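PDB 5FOR: phosphoinositide 3-kinase adapter protein 1 from Homo sapiens, which links B-cell receptor and Toll-like receptor signalling to phosphoinositide 3-kinase by offering a docking site for its regulatory subunit. Local coordinates for residues P113-A116 with H117-E120. Sequence-based numbering, arbitrary orientation.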
ATOM      1  N   PRO A 113      11.575   1.207  -9.659  1.00 55.59           N
ATOM      2  CA  PRO A 113      13.031   1.365  -9.570  1.00 60.07           C
ATOM      3  C   PRO A 113      13.514   1.701  -8.160  1.00 45.79           C
ATOM      4  O   PRO A 113      14.576   1.233  -7.792  1.00 46.57           O
ATOM      5  CB  PRO A 113      13.322   2.515 -10.553  1.00 61.65           C
ATOM      6  CG  PRO A 113      12.162   2.511 -11.492  1.00 51.80           C
ATOM      7  CD  PRO A 113      10.973   2.126 -10.643  1.00 45.05           C
ATOM      8  N   ASP A 114      12.742   2.460  -7.386  1.00 45.95           N
ATOM      9  CA  ASP A 114      13.093   2.755  -5.989  1.00 49.50           C
ATOM     10  C   ASP A 114      12.575   1.740  -4.960  1.00 46.52           C
ATOM     11  O   ASP A 114      12.520   2.047  -3.763  1.00 44.67           O
ATOM     12  CB  ASP A 114      12.583   4.144  -5.600  1.00 52.35           C
ATOM     13  CG  ASP A 114      13.386   5.260  -6.234  1.00 54.75           C
ATOM     14  OD1 ASP A 114      14.492   4.987  -6.741  1.00 57.83           O
ATOM     15  OD2 ASP A 114      12.917   6.418  -6.219  1.00 66.25           O
ATOM     16  N   TRP A 115      12.231   0.539  -5.424  1.00 39.94           N
ATOM     17  CA  TRP A 115      11.616  -0.515  -4.604  1.00 43.59           C
ATOM     18  C   TRP A 115      12.376  -0.821  -3.317  1.00 49.67           C
ATOM     19  O   TRP A 115      11.784  -1.035  -2.248  1.00 48.41           O
ATOM     20  CB  TRP A 115      11.509  -1.797  -5.436  1.00 38.50           C
ATOM     21  CG  TRP A 115      10.978  -3.033  -4.714  1.00 40.02           C
ATOM     22  CD1 TRP A 115      11.711  -3.974  -4.027  1.00 37.11           C
ATOM     23  CD2 TRP A 115       9.601  -3.474  -4.653  1.00 34.33           C
ATOM     24  NE1 TRP A 115      10.878  -4.966  -3.551  1.00 40.81           N
ATOM     25  CE2 TRP A 115       9.601  -4.679  -3.904  1.00 34.45           C
ATOM     26  CE3 TRP A 115       8.406  -2.967  -5.161  1.00 34.49           C
ATOM     27  CZ2 TRP A 115       8.418  -5.382  -3.673  1.00 33.35           C
ATOM     28  CZ3 TRP A 115       7.249  -3.669  -4.925  1.00 34.19           C
ATOM     29  CH2 TRP A 115       7.261  -4.876  -4.197  1.00 32.64           C
ATOM     30  N   ALA A 116      13.697  -0.855  -3.445  1.00 42.00           N
ATOM     31  CA  ALA A 116      14.577  -1.166  -2.340  1.00 40.37           C
ATOM     32  C   ALA A 116      14.512  -0.096  -1.252  1.00 45.42           C
ATOM     33  O   ALA A 116      14.966  -0.303  -0.134  1.00 44.43           O
ATOM     34  CB  ALA A 116      15.989  -1.320  -2.844  1.00 37.00           C
ATOM     35  N   HIS A 117      13.938   1.056  -1.565  1.00 46.31           N
ATOM     36  CA  HIS A 117      13.936   2.110  -0.575  1.00 44.58           C
ATOM     37  C   HIS A 117      12.649   2.238   0.189  1.00 43.99           C
ATOM     38  O   HIS A 117      12.558   3.064   1.088  1.00 51.76           O
ATOM     39  CB  HIS A 117      14.297   3.418  -1.235  1.00 36.93           C
ATOM     40  CG  HIS A 117      15.664   3.387  -1.809  1.00 49.20           C
ATOM     41  ND1 HIS A 117      15.911   3.364  -3.161  1.00 50.31           N
ATOM     42  CD2 HIS A 117      16.874   3.258  -1.203  1.00 44.83           C
ATOM     43  CE1 HIS A 117      17.213   3.288  -3.369  1.00 46.49           C
ATOM     44  NE2 HIS A 117      17.812   3.207  -2.191  1.00 47.34           N
ATOM     45  N   TRP A 118      11.664   1.419  -0.167  1.00 37.68           N
ATOM     46  CA  TRP A 118      10.447   1.365   0.615  1.00 40.47           C
ATOM     47  C   TRP A 118      10.762   0.724   1.964  1.00 35.51           C
ATOM     48  O   TRP A 118      11.683  -0.075   2.140  1.00 52.69           O
ATOM     49  CB  TRP A 118       9.320   0.583  -0.082  1.00 32.51           C
ATOM     50  CG  TRP A 118       8.981   1.055  -1.451  1.00 42.98           C
ATOM     51  CD1 TRP A 118       9.576   2.070  -2.129  1.00 32.41           C
ATOM     52  CD2 TRP A 118       7.992   0.499  -2.342  1.00 31.69           C
ATOM     53  NE1 TRP A 118       9.016   2.197  -3.375  1.00 44.50           N
ATOM     54  CE2 TRP A 118       8.034   1.259  -3.522  1.00 36.89           C
ATOM     55  CE3 TRP A 118       7.054  -0.521  -2.226  1.00 35.68           C
ATOM     56  CZ2 TRP A 118       7.169   1.016  -4.597  1.00 33.27           C
ATOM     57  CZ3 TRP A 118       6.203  -0.769  -3.293  1.00 35.06           C
ATOM     58  CH2 TRP A 118       6.263   0.001  -4.463  1.00 35.59           C
ATOM     59  N   GLN A 119      10.004   1.170   2.924  1.00 35.20           N
ATOM     60  CA  GLN A 119       9.758   0.481   4.162  1.00 41.34           C
ATOM     61  C   GLN A 119       9.002  -0.828   3.946  1.00 46.26           C
ATOM     62  O   GLN A 119       7.935  -0.862   3.322  1.00 41.93           O
ATOM     63  CB  GLN A 119       9.084   1.546   4.997  1.00 53.25           C
ATOM     64  CG  GLN A 119       8.579   1.498   6.379  1.00 72.81           C
ATOM     65  CD  GLN A 119       8.950   2.753   7.123  1.00 49.58           C
ATOM     66  OE1 GLN A 119       8.168   3.317   7.860  1.00 78.08           O
ATOM     67  NE2 GLN A 119      10.209   2.861   7.293  1.00 70.47           N
ATOM     68  N   GLU A 120       9.603  -1.922   4.416  1.00 33.94           N
ATOM     69  CA  GLU A 120       9.006  -3.246   4.227  1.00 50.15           C
ATOM     70  C   GLU A 120       8.514  -3.877   5.525  1.00 47.73           C
ATOM     71  O   GLU A 120       9.198  -3.858   6.538  1.00 48.15           O
ATOM     72  CB  GLU A 120       9.994  -4.207   3.547  1.00 34.36           C
ATOM     73  CG  GLU A 120       9.375  -5.559   3.142  1.00 53.37           C
ATOM     74  CD  GLU A 120      10.346  -6.444   2.318  1.00 68.50           C
ATOM     75  OE1 GLU A 120      10.377  -6.337   1.058  1.00 59.46           O
ATOM     76  OE2 GLU A 120      11.088  -7.242   2.937  1.00 76.68           O
TER
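W115 and W118, three residues apart round a tight 3-10 turn, bring their indoles together on the buried side of the chain. The turn is drawn by two i+3 backbone bonds, from H117 N to D114 O (2.8 Å) and from W118 N to W115 O (3.2 Å). W118 can be followed outward from its backbone. CB and CG lie beside W115 O, which sits over one face of the indole; CG is placed there by a chi1 of -55°, anti to the carbonyl carbon. W118 CD1 packs on D114 O at 3.4 Å, and NE1 passes the same peptide. Over the W118 five-membered ring stands W115 CA, 4.0 Å from the centroid and close to the normal, a CH-pi contact. Farther out, W118 CE3 and CH2 lie against CE3 and CZ3 of W115, and W118 CZ3 meets W115 CZ3 at 3.5 Å. The six-membered rings of W115 and W118 are inclined at 41°, an oblique pairing. W115 is itself held from elsewhere: its NE1 bonds to D104, F108 stacks on it, and R97 supplies a cation-pi contact and a bond to its carbonyl oxygen. An alanine in place of W118 would probably strip W115 CA and the W115 benzo ring of this aromatic cover and open a gap against V95 and P92. On the outer side, H117 turns back beside the D114 carbonyl, with H117 CB 3.4 Å from D114 O. Within the TIR domain, this 3-10 turn leads into 119-121, an edge strand of the parallel sheet; W115 in the turn and W118 just after it pack against neighbouring strand 95-99 and nearby loops.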